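Local atomic coordinates of GH26C (Muricauda sp. MAR_2010_75, PDB entry 6Q78), a protein that probably hydrolyses internal beta-1,4-mannosidic bonds in mannans, as a family 26 glycoside hydrolase with a (beta/alpha)8-barrel fold. Residues A[57-62]-A[261-266]; A[72-77]-A[326-331]; A[158-163]-A[223-228]; A[113-118]-A[142-147]. One frame throughout, in Å; residues are numbered along the deposited sequence.

Contact 1: residues A[57-62]-A[261-266]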
# COMPACT_ATOMS: atom_id res chain seq x y z
N MET A 57 7.92 16.91 -0.47
CA MET A 57 7.34 15.89 -1.34
C MET A 57 8.29 15.49 -2.46
O MET A 57 9.08 16.30 -2.96
CB MET A 57 6.05 16.39 -1.96
CG MET A 57 4.98 16.56 -0.91
SD MET A 57 3.46 17.29 -1.56
CE MET A 57 2.94 16.00 -2.74
N VAL A 58 8.20 14.21 -2.88
CA VAL A 58 8.96 13.78 -4.06
C VAL A 58 8.62 14.68 -5.24
O VAL A 58 9.50 15.07 -6.02
CB VAL A 58 8.65 12.30 -4.37
CG1 VAL A 58 9.19 11.94 -5.76
CG2 VAL A 58 9.29 11.44 -3.35
N ASN A 59 7.34 15.00 -5.39
CA ASN A 59 6.91 15.82 -6.53
C ASN A 59 6.36 17.15 -6.03
O ASN A 59 5.18 17.25 -5.70
CB ASN A 59 5.87 15.08 -7.37
CG ASN A 59 5.42 15.89 -8.55
OD1 ASN A 59 6.01 16.95 -8.84
ND2 ASN A 59 4.41 15.39 -9.26
N PRO A 60 7.20 18.18 -5.95
CA PRO A 60 6.69 19.50 -5.53
C PRO A 60 5.68 20.09 -6.50
O PRO A 60 5.05 21.10 -6.15
CB PRO A 60 7.97 20.35 -5.44
CG PRO A 60 8.93 19.66 -6.32
CD PRO A 60 8.65 18.20 -6.21
N ASP A 61 5.54 19.54 -7.71
CA ASP A 61 4.56 20.00 -8.68
C ASP A 61 3.29 19.16 -8.65
O ASP A 61 2.50 19.19 -9.61
CB ASP A 61 5.17 20.00 -10.08
CG ASP A 61 6.37 20.92 -10.19
OD1 ASP A 61 6.29 22.06 -9.71
OD2 ASP A 61 7.41 20.49 -10.75
N ALA A 62 3.06 18.43 -7.57
CA ALA A 62 1.88 17.58 -7.46
C ALA A 62 0.59 18.41 -7.46
O ALA A 62 0.59 19.62 -7.17
CB ALA A 62 1.98 16.78 -6.16
N SER A 261 4.83 13.15 -16.65
CA SER A 261 4.11 14.22 -15.94
C SER A 261 2.95 13.73 -15.08
O SER A 261 1.87 14.34 -15.05
CB SER A 261 3.63 15.31 -16.90
OG SER A 261 4.72 15.83 -17.65
N VAL A 262 3.19 12.65 -14.33
CA VAL A 262 2.16 12.16 -13.40
C VAL A 262 2.25 13.00 -12.14
O VAL A 262 3.23 12.91 -11.39
CB VAL A 262 2.33 10.68 -13.07
CG1 VAL A 262 1.26 10.26 -12.04
CG2 VAL A 262 2.17 9.84 -14.35
N ASN A 263 1.22 13.81 -11.90
CA ASN A 263 1.25 14.74 -10.78
C ASN A 263 0.31 14.35 -9.65
O ASN A 263 0.20 15.11 -8.68
CB ASN A 263 0.91 16.14 -11.29
CG ASN A 263 2.04 16.73 -12.08
OD1 ASN A 263 3.20 16.47 -11.77
ND2 ASN A 263 1.73 17.54 -13.10
N ASN A 264 -0.37 13.21 -9.75
CA ASN A 264 -1.30 12.79 -8.70
C ASN A 264 -0.85 11.49 -8.03
O ASN A 264 -1.63 10.58 -7.79
CB ASN A 264 -2.75 12.70 -9.23
CG ASN A 264 -2.92 11.77 -10.44
OD1 ASN A 264 -2.14 11.77 -11.39
ND2 ASN A 264 -4.01 11.01 -10.43
N MET A 265 0.44 11.40 -7.72
CA MET A 265 1.05 10.20 -7.14
C MET A 265 1.96 10.57 -5.98
O MET A 265 2.81 11.48 -6.10
CB MET A 265 1.88 9.48 -8.21
CG MET A 265 2.16 8.03 -7.96
SD MET A 265 2.82 7.32 -9.50
CE MET A 265 1.43 6.39 -10.14
N LEU A 266 1.81 9.86 -4.87
CA LEU A 266 2.81 9.78 -3.80
C LEU A 266 3.46 8.40 -3.93
O LEU A 266 2.86 7.46 -4.46
CB LEU A 266 2.13 9.86 -2.44
CG LEU A 266 1.33 11.13 -2.11
CD1 LEU A 266 0.80 11.07 -0.67
CD2 LEU A 266 2.25 12.37 -2.23
O HOH W 1 3.03 12.88 -8.45
O HOH W 2 5.14 13.14 -4.46
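Asn59 and Asn263 meet through their amides, the two planes turned 42° apart. Asn59 ND2 donates to Asn263 OD1 over 3.0 Å, and the bond is nearly straight at the hydrogen (167°). The donor sits in the carbonyl plane of Asn263, on a lone pair. Asn59 ND2 also gives a hydrogen bond to a water at 3.0 Å, which donates to Val262 O and accepts from Met265 N. A second water joins Asn59 N to Met265 O. Nearby, Met57 CE touches Leu266 CD2 at 3.7 Å, and Ala62 CA makes a CA-H...O contact of 3.2 Å with Asn263 O.

With CG anti to the backbone N (chi1 -179°), the Asn59 amide is also held from its own side: Asn59 OD1 accepts from Asp61 N at 2.9 Å, an Asx turn inside a type I turn closed by Ala62 N and Asn59 O. An alanine at Asn59 would probably leave Asn263 OD1 and the bridging water without this donor, and Asp61 N without the acceptor of the Asx turn. Arg54 bonds to Pro60 O and Ala62 O. Around this, Leu266, on strand 265-269, rests on Thr66 and Leu69 of helix 64-76, while Val58 packs against helix 242-259.

Contact 2: residues A[72-77]-A[326-331]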
# COMPACT_ATOMS: atom_id res chain seq x y z
N ASN A 72 -2.15 15.91 5.22
CA ASN A 72 -3.14 15.42 6.17
C ASN A 72 -2.77 14.05 6.73
O ASN A 72 -3.11 13.76 7.88
CB ASN A 72 -4.54 15.39 5.53
CG ASN A 72 -5.17 16.76 5.52
OD1 ASN A 72 -5.28 17.37 6.57
ND2 ASN A 72 -5.56 17.26 4.35
N LEU A 73 -2.12 13.19 5.94
CA LEU A 73 -1.64 11.92 6.48
C LEU A 73 -0.57 12.15 7.53
O LEU A 73 -0.55 11.49 8.58
CB LEU A 73 -1.06 11.03 5.39
CG LEU A 73 -2.08 10.31 4.52
CD1 LEU A 73 -1.42 9.65 3.33
CD2 LEU A 73 -2.82 9.24 5.35
N LYS A 74 0.36 13.06 7.24
CA LYS A 74 1.43 13.34 8.19
C LYS A 74 0.85 13.91 9.48
O LYS A 74 1.27 13.53 10.58
CB LYS A 74 2.42 14.31 7.53
CG LYS A 74 3.63 14.69 8.37
CD LYS A 74 4.56 13.52 8.61
CE LYS A 74 5.86 14.06 9.21
NZ LYS A 74 6.68 12.94 9.72
N LEU A 75 -0.14 14.81 9.36
CA LEU A 75 -0.75 15.43 10.53
C LEU A 75 -1.50 14.40 11.37
O LEU A 75 -1.30 14.32 12.59
CB LEU A 75 -1.70 16.56 10.09
CG LEU A 75 -2.44 17.22 11.25
CD1 LEU A 75 -1.45 17.87 12.18
CD2 LEU A 75 -3.44 18.24 10.71
N LEU A 76 -2.34 13.59 10.73
CA LEU A 76 -3.14 12.67 11.54
C LEU A 76 -2.27 11.57 12.16
O LEU A 76 -2.58 11.09 13.27
CB LEU A 76 -4.33 12.12 10.77
CG LEU A 76 -4.05 11.05 9.75
CD1 LEU A 76 -3.99 9.66 10.41
CD2 LEU A 76 -5.21 11.06 8.73
N SER A 77 -1.13 11.26 11.54
CA SER A 77 -0.23 10.24 12.10
C SER A 77 0.31 10.62 13.48
O SER A 77 0.81 9.74 14.19
CB SER A 77 0.91 9.90 11.11
OG SER A 77 1.90 10.92 11.15
N GLU A 326 12.30 11.68 11.32
CA GLU A 326 13.56 12.37 11.02
C GLU A 326 13.60 12.94 9.61
O GLU A 326 14.14 14.03 9.39
CB GLU A 326 14.73 11.41 11.27
CG GLU A 326 15.02 11.25 12.75
CD GLU A 326 16.01 10.16 13.03
OE1 GLU A 326 16.15 9.77 14.21
OE2 GLU A 326 16.64 9.68 12.05
N ARG A 327 13.01 12.23 8.63
CA ARG A 327 13.14 12.58 7.22
C ARG A 327 11.89 13.27 6.67
O ARG A 327 11.83 13.55 5.47
CB ARG A 327 13.50 11.35 6.40
CG ARG A 327 14.94 10.87 6.71
CD ARG A 327 15.09 9.40 6.52
NE ARG A 327 16.43 8.97 6.92
CZ ARG A 327 17.41 8.67 6.06
NH1 ARG A 327 17.19 8.76 4.75
NH2 ARG A 327 18.59 8.28 6.52
N VAL A 328 10.94 13.60 7.54
CA VAL A 328 9.68 14.24 7.15
C VAL A 328 8.95 13.41 6.10
O VAL A 328 8.58 13.91 5.03
CB VAL A 328 9.86 15.72 6.73
CG1 VAL A 328 8.54 16.43 6.76
CG2 VAL A 328 10.87 16.41 7.65
N LYS A 329 8.77 12.13 6.39
CA LYS A 329 8.00 11.18 5.59
C LYS A 329 6.76 10.77 6.38
O LYS A 329 6.60 11.11 7.55
CB LYS A 329 8.82 9.92 5.27
CG LYS A 329 10.18 10.19 4.58
CD LYS A 329 9.99 11.04 3.36
CE LYS A 329 11.31 11.19 2.60
NZ LYS A 329 11.17 12.21 1.52
N ILE A 330 5.88 10.02 5.71
CA ILE A 330 4.74 9.39 6.38
C ILE A 330 5.09 7.93 6.61
O ILE A 330 5.47 7.22 5.66
CB ILE A 330 3.50 9.48 5.48
CG1 ILE A 330 3.10 10.96 5.29
CG2 ILE A 330 2.31 8.71 6.08
CD1 ILE A 330 2.39 11.16 3.94
N ALA A 331 4.96 7.45 7.86
CA ALA A 331 5.19 6.03 8.10
C ALA A 331 3.89 5.23 7.98
O ALA A 331 2.78 5.77 8.14
CB ALA A 331 5.81 5.82 9.49
O HOH W 3 4.17 9.45 9.92
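Lys74, on helix 64-76, and Ile330, at the start of strand 330-336, bring the two backbones closest, their CA atoms 5.5 Å apart. Val328 is the first residue after helix 306-327 to leave helical phi/psi, with a positive phi (55°) in a Schellman motif, and the chain then straightens through Lys329 into the strand.

Lys74 reaches across to this link. Its CG is anti to the backbone N (chi1 -178°), the chain bends once at chi2, and from there it runs extended. Lys74 NZ donates to Lys329 O at 2.8 Å, tilted 17° from the carbonyl plane, and makes a weak hydrogen bond to Ala324 O in the last turn of helix 306-327, so the ammonium would probably be favoured by that helix end. On the way, Lys74 CD passes Lys329 O at 3.3 Å, and Lys74 CE lies 4.3 Å from Val328 CG1. An alanine at Lys74 would probably leave Lys329 O without this donor and open a gap beside Val328.

Leu73 and Ile330 cross at about a right angle, Ile330 CD1 lying 3.7 Å from Leu73 CB, while Ile330 CG1 faces Lys74 CB at 4.1 Å. Ser77 OG donates to Lys74 O (2.7 Å), and a water spans from Ser77 OG to Ala331 N. Lys329 starts away from helix 64-76, and its NZ is bonded to Val291 O and Asp288 O.

Leu73 also touches Ile82 of strand 81-86. The arrangement is that of a (beta/alpha)8 barrel whose strands, at their N-terminal ends, are packed upon by a helix preceding the first of them.

Contact 3: residues A[158-163]-A[223-228]. With TRS (2-amino-2-hydroxymethyl-propane-1,3-diol), chain C.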
# COMPACT_ATOMS: atom_id res chain seq x y z
N TRP A 158 1.66 -3.34 -7.04
CA TRP A 158 1.82 -3.79 -8.42
C TRP A 158 2.41 -5.19 -8.43
O TRP A 158 3.65 -5.35 -8.35
CB TRP A 158 2.71 -2.81 -9.16
CG TRP A 158 2.80 -3.09 -10.63
CD1 TRP A 158 1.97 -3.89 -11.39
CD2 TRP A 158 3.72 -2.50 -11.55
NE1 TRP A 158 2.35 -3.87 -12.73
CE2 TRP A 158 3.42 -3.01 -12.85
CE3 TRP A 158 4.79 -1.62 -11.41
CZ2 TRP A 158 4.14 -2.62 -13.97
CZ3 TRP A 158 5.53 -1.27 -12.54
CH2 TRP A 158 5.19 -1.76 -13.79
N HIS A 159 1.55 -6.20 -8.56
CA HIS A 159 2.03 -7.56 -8.76
C HIS A 159 2.32 -7.70 -10.25
O HIS A 159 1.49 -8.15 -11.07
CB HIS A 159 1.05 -8.59 -8.23
CG HIS A 159 1.04 -8.70 -6.74
ND1 HIS A 159 0.30 -7.85 -5.94
CD2 HIS A 159 1.67 -9.56 -5.90
CE1 HIS A 159 0.49 -8.18 -4.67
NE2 HIS A 159 1.33 -9.19 -4.61
N PHE A 160 3.53 -7.25 -10.61
CA PHE A 160 3.98 -7.09 -12.00
C PHE A 160 4.55 -8.42 -12.50
O PHE A 160 5.56 -8.91 -12.00
CB PHE A 160 5.03 -5.97 -11.97
CG PHE A 160 5.70 -5.64 -13.31
CD1 PHE A 160 5.09 -5.91 -14.52
CD2 PHE A 160 6.92 -4.99 -13.31
CE1 PHE A 160 5.73 -5.56 -15.72
CE2 PHE A 160 7.57 -4.69 -14.49
CZ PHE A 160 6.98 -4.98 -15.70
N ARG A 161 3.85 -9.04 -13.45
CA ARG A 161 4.33 -10.30 -13.99
C ARG A 161 5.64 -10.07 -14.73
O ARG A 161 5.82 -9.06 -15.43
CB ARG A 161 3.27 -10.94 -14.90
CG ARG A 161 2.04 -11.34 -14.09
CD ARG A 161 0.89 -11.83 -14.96
NE ARG A 161 -0.35 -11.76 -14.20
CZ ARG A 161 -0.80 -12.69 -13.37
NH1 ARG A 161 -0.12 -13.81 -13.18
NH2 ARG A 161 -1.94 -12.46 -12.70
N GLU A 162 6.56 -11.01 -14.60
CA GLU A 162 7.91 -10.82 -15.08
C GLU A 162 7.90 -10.65 -16.60
O GLU A 162 7.03 -11.19 -17.29
CB GLU A 162 8.80 -11.99 -14.64
CG GLU A 162 8.51 -13.35 -15.33
CD GLU A 162 9.03 -13.42 -16.74
OE1 GLU A 162 8.43 -14.14 -17.60
OE2 GLU A 162 10.07 -12.76 -17.00
N PRO A 163 8.88 -9.91 -17.14
CA PRO A 163 8.74 -9.36 -18.50
C PRO A 163 9.00 -10.34 -19.64
O PRO A 163 8.54 -10.07 -20.77
CB PRO A 163 9.79 -8.22 -18.53
CG PRO A 163 10.84 -8.72 -17.57
CD PRO A 163 10.03 -9.33 -16.43
N ARG A 223 2.98 2.01 -4.55
CA ARG A 223 3.89 1.21 -3.70
C ARG A 223 4.47 0.07 -4.52
O ARG A 223 4.02 -1.07 -4.38
CB ARG A 223 3.11 0.68 -2.49
CG ARG A 223 3.97 -0.02 -1.44
CD ARG A 223 3.13 -0.32 -0.20
NE ARG A 223 2.10 -1.34 -0.46
CZ ARG A 223 2.25 -2.64 -0.22
NH1 ARG A 223 3.38 -3.14 0.27
NH2 ARG A 223 1.23 -3.46 -0.44
N PRO A 224 5.45 0.33 -5.39
CA PRO A 224 5.95 -0.71 -6.31
C PRO A 224 7.08 -1.52 -5.69
O PRO A 224 7.76 -1.09 -4.74
CB PRO A 224 6.52 0.11 -7.47
CG PRO A 224 7.05 1.36 -6.76
CD PRO A 224 6.00 1.67 -5.67
N PHE A 225 7.28 -2.72 -6.26
CA PHE A 225 8.46 -3.55 -5.93
C PHE A 225 8.57 -3.77 -4.42
O PHE A 225 9.63 -3.68 -3.81
CB PHE A 225 9.75 -2.98 -6.57
CG PHE A 225 9.58 -2.73 -8.05
CD1 PHE A 225 9.38 -3.82 -8.90
CD2 PHE A 225 9.58 -1.45 -8.59
CE1 PHE A 225 9.18 -3.63 -10.25
CE2 PHE A 225 9.38 -1.24 -9.94
CZ PHE A 225 9.20 -2.35 -10.78
N HIS A 226 7.42 -4.11 -3.84
CA HIS A 226 7.34 -4.28 -2.39
C HIS A 226 7.89 -5.64 -1.93
O HIS A 226 8.03 -6.60 -2.69
CB HIS A 226 5.88 -4.12 -1.93
CG HIS A 226 4.95 -5.18 -2.45
ND1 HIS A 226 4.80 -5.43 -3.81
CD2 HIS A 226 4.12 -6.04 -1.81
CE1 HIS A 226 3.93 -6.40 -3.97
NE2 HIS A 226 3.48 -6.78 -2.78
N GLU A 227 8.18 -5.71 -0.63
CA GLU A 227 8.64 -6.97 -0.04
C GLU A 227 9.89 -7.49 -0.73
O GLU A 227 10.11 -8.72 -0.79
CB GLU A 227 7.52 -8.04 -0.02
CG GLU A 227 6.31 -7.55 0.82
CD GLU A 227 5.11 -8.47 0.79
OE1 GLU A 227 5.18 -9.57 0.23
OE2 GLU A 227 4.05 -8.05 1.32
N PHE A 228 10.75 -6.57 -1.15
CA PHE A 228 11.96 -6.88 -1.91
C PHE A 228 13.05 -7.50 -1.04
O PHE A 228 14.09 -7.92 -1.60
CB PHE A 228 12.48 -5.55 -2.46
CG PHE A 228 12.76 -4.52 -1.38
CD1 PHE A 228 13.95 -4.57 -0.66
CD2 PHE A 228 11.84 -3.55 -1.06
CE1 PHE A 228 14.19 -3.65 0.36
CE2 PHE A 228 12.08 -2.61 -0.05
CZ PHE A 228 13.26 -2.69 0.66
C TRS C . 1.10 -10.34 -0.54
C1 TRS C . 0.39 -9.17 -1.21
C2 TRS C . 2.15 -10.86 -1.51
C3 TRS C . 0.04 -11.40 -0.17
N TRS C . 1.74 -9.87 0.69
O1 TRS C . 1.34 -8.15 -1.49
O2 TRS C . 1.53 -11.31 -2.72
O3 TRS C . 0.59 -12.49 0.54
O HOH W 4 4.04 -3.45 -5.65
O HOH W 5 5.96 -3.82 -8.45
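His226 presents its edge to the face of His159: the ring planes stand 82° apart with centroids 5.0 Å from each other, and His226 CE1 lies over the His159 ring, displaced toward its rim. His226 CG sits between the backbone N and the carbonyl carbon (chi1 65°), a crowded position from which the ring edge meets His159. Both imidazoles grip a bound Tris molecule, probably from the crystallisation liquor. His226 NE2 donates to TRS O1 at 2.8 Å, and His159 NE2 shares a hydrogen bond, also 2.8 Å, with TRS O2. The other ring nitrogen of His159, ND1, is bonded to Asp116 OD2, which would fix the ring's rotation. Glu227, extended beyond CG, accepts from the Tris nitrogen, OE2 to TRS N being 3.0 Å.

These loops follow strands 153-157 and 220-223 at the C-terminal mouth of the barrel, where family 26 enzymes bind substrate. Glu227, after the fourth barrel strand, and Glu335, on the seventh, are placed as the acid/base and nucleophile pair of clan GH-A would be; Glu335 and Tyr170 complete the Tris site.

Next to the histidines, three aromatic rings pack together. Phe225 CZ meets Trp158 CZ3 at 4.2 Å, the rings oblique at 51°. Phe225 and Phe160 lie side by side, pointing the same way, with Phe225 CE1 at the edge of the Phe160 ring, 4.0 Å from Phe160 CD2. Trp158 CZ2 lies over one face of Phe160, toward its rim, and Trp158 NE1 is bonded to Thr121. Two waters bridge the backbones, one between Trp158 N and Arg223 O, the other between Trp158 O and Phe225 N.

Contact 4: residues A[113-118]-A[142-147]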
# COMPACT_ATOMS: atom_id res chain seq x y z
N LEU A 113 -8.68 2.30 0.64
CA LEU A 113 -8.87 1.20 -0.30
C LEU A 113 -7.54 0.85 -0.95
O LEU A 113 -6.86 1.75 -1.47
CB LEU A 113 -9.84 1.62 -1.39
CG LEU A 113 -10.03 0.61 -2.54
CD1 LEU A 113 -10.64 -0.68 -1.96
CD2 LEU A 113 -10.87 1.18 -3.66
N GLY A 114 -7.18 -0.43 -0.94
CA GLY A 114 -6.01 -0.92 -1.66
C GLY A 114 -6.44 -1.53 -2.98
O GLY A 114 -7.42 -2.27 -3.05
N SER A 115 -5.70 -1.19 -4.04
CA SER A 115 -5.90 -1.79 -5.37
C SER A 115 -4.54 -2.21 -5.94
O SER A 115 -3.49 -1.99 -5.32
CB SER A 115 -6.50 -0.74 -6.32
OG SER A 115 -7.82 -0.41 -5.82
N ASP A 116 -4.57 -2.83 -7.12
CA ASP A 116 -3.35 -3.44 -7.69
C ASP A 116 -3.30 -3.08 -9.16
O ASP A 116 -4.30 -3.19 -9.87
CB ASP A 116 -3.43 -4.96 -7.50
CG ASP A 116 -2.07 -5.68 -7.66
OD1 ASP A 116 -1.20 -5.25 -8.47
OD2 ASP A 116 -1.91 -6.76 -7.00
N PHE A 117 -2.12 -2.67 -9.64
CA PHE A 117 -1.91 -2.47 -11.08
C PHE A 117 -1.77 -3.77 -11.88
O PHE A 117 -1.76 -3.69 -13.12
CB PHE A 117 -0.69 -1.57 -11.33
CG PHE A 117 -0.99 -0.10 -11.18
CD1 PHE A 117 -1.86 0.52 -12.06
CD2 PHE A 117 -0.39 0.65 -10.19
CE1 PHE A 117 -2.16 1.89 -11.94
CE2 PHE A 117 -0.67 2.05 -10.04
CZ PHE A 117 -1.58 2.64 -10.95
N MET A 118 -1.69 -4.93 -11.22
CA MET A 118 -1.52 -6.23 -11.89
C MET A 118 -2.31 -6.41 -13.19
O MET A 118 -1.74 -6.67 -14.27
CB MET A 118 -1.91 -7.30 -10.88
CG MET A 118 -1.87 -8.72 -11.43
SD MET A 118 -2.30 -9.95 -10.15
CE MET A 118 -3.95 -9.50 -9.59
N ASP A 142 -13.64 2.13 -11.22
CA ASP A 142 -14.90 2.51 -10.57
C ASP A 142 -14.78 2.47 -9.04
O ASP A 142 -15.29 3.37 -8.36
CB ASP A 142 -16.00 1.55 -11.00
CG ASP A 142 -16.49 1.81 -12.43
OD1 ASP A 142 -16.07 2.82 -13.07
OD2 ASP A 142 -17.29 0.99 -12.91
N ASP A 143 -14.08 1.47 -8.49
CA ASP A 143 -13.96 1.39 -7.03
C ASP A 143 -13.07 2.51 -6.49
O ASP A 143 -13.37 3.08 -5.42
CB ASP A 143 -13.36 0.02 -6.63
CG ASP A 143 -14.34 -1.13 -6.79
OD1 ASP A 143 -13.89 -2.32 -6.63
OD2 ASP A 143 -15.52 -0.88 -7.08
N VAL A 144 -12.01 2.87 -7.23
CA VAL A 144 -11.13 3.96 -6.81
C VAL A 144 -11.86 5.31 -6.85
O VAL A 144 -11.70 6.14 -5.93
CB VAL A 144 -9.87 3.95 -7.70
CG1 VAL A 144 -9.05 5.27 -7.59
CG2 VAL A 144 -8.98 2.77 -7.29
N LEU A 145 -12.65 5.55 -7.90
CA LEU A 145 -13.40 6.80 -7.97
C LEU A 145 -14.45 6.85 -6.87
O LEU A 145 -14.65 7.92 -6.26
CB LEU A 145 -14.06 7.00 -9.34
CG LEU A 145 -13.11 7.07 -10.53
CD1 LEU A 145 -13.96 7.21 -11.83
CD2 LEU A 145 -12.17 8.26 -10.39
N ARG A 146 -15.13 5.72 -6.61
CA ARG A 146 -16.08 5.64 -5.49
C ARG A 146 -15.37 5.96 -4.18
O ARG A 146 -15.87 6.76 -3.35
CB ARG A 146 -16.64 4.21 -5.43
CG ARG A 146 -17.34 3.80 -4.11
CD ARG A 146 -17.97 2.42 -4.29
NE ARG A 146 -18.48 1.82 -3.07
CZ ARG A 146 -18.91 0.56 -3.01
NH1 ARG A 146 -18.86 -0.21 -4.09
NH2 ARG A 146 -19.38 0.08 -1.86
N ALA A 147 -14.20 5.36 -3.96
CA ALA A 147 -13.46 5.64 -2.74
C ALA A 147 -13.12 7.12 -2.62
O ALA A 147 -13.33 7.73 -1.56
CB ALA A 147 -12.17 4.78 -2.70
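Leu113 points its side chain at helix 132-150 and meets it mainly through one methyl. Leu113 CD2 lies 3.6 Å from Asp143 O and 3.9 Å from Ala147 CB, so it rests against one turn of the helix backbone and the methyl a turn further on. With CG anti to the backbone N (chi1 174°), the branch lies against the helix, and Leu113 CD2 also meets Asp143 CB at 4.0 Å. Two residues along the strand, Ser115 faces the helix as well, and its OG comes to 3.7 Å from Val144 CG2.

Strand 113-116 and helix 142-147 run nearly antiparallel, at 156°, with axes 9.5 Å apart at closest. They are the first two elements of a beta-alpha-beta unit that strand 153-157 completes, and that strand joins the packing: Val144 touches Phe156, and Ala147 touches Asn154.

Asp143 O already accepts from Ala147 N within the helix, and no hydrogen bond passes between the two segments. Across these segments the helix is thus held by van der Waals contacts, mostly of Leu113 CD2, without directed polar bonds.

In the fold
From the N terminus, residues 57-62 open contact 1 just before helix 64-76, and 72-77 open contact 2 at its C-terminal end. Contact 4 then closes first, with 23 residues between its two segments on strand 112-116 and helix 132-150; contact 3 comes next in series, linking the loops after strands 153-157 and 220-223. Both are nested inside contact 1, which closes at 261-266, and inside contact 2, which closes at 326-331, so contacts 1 and 2 cross. Contacts 1 and 2 lie at the N-terminal ends of barrel strands, with contact 3 at the C-terminal ends, where the active site probably lies. Contacts 3 and 4 touch, through His159 and Asp116.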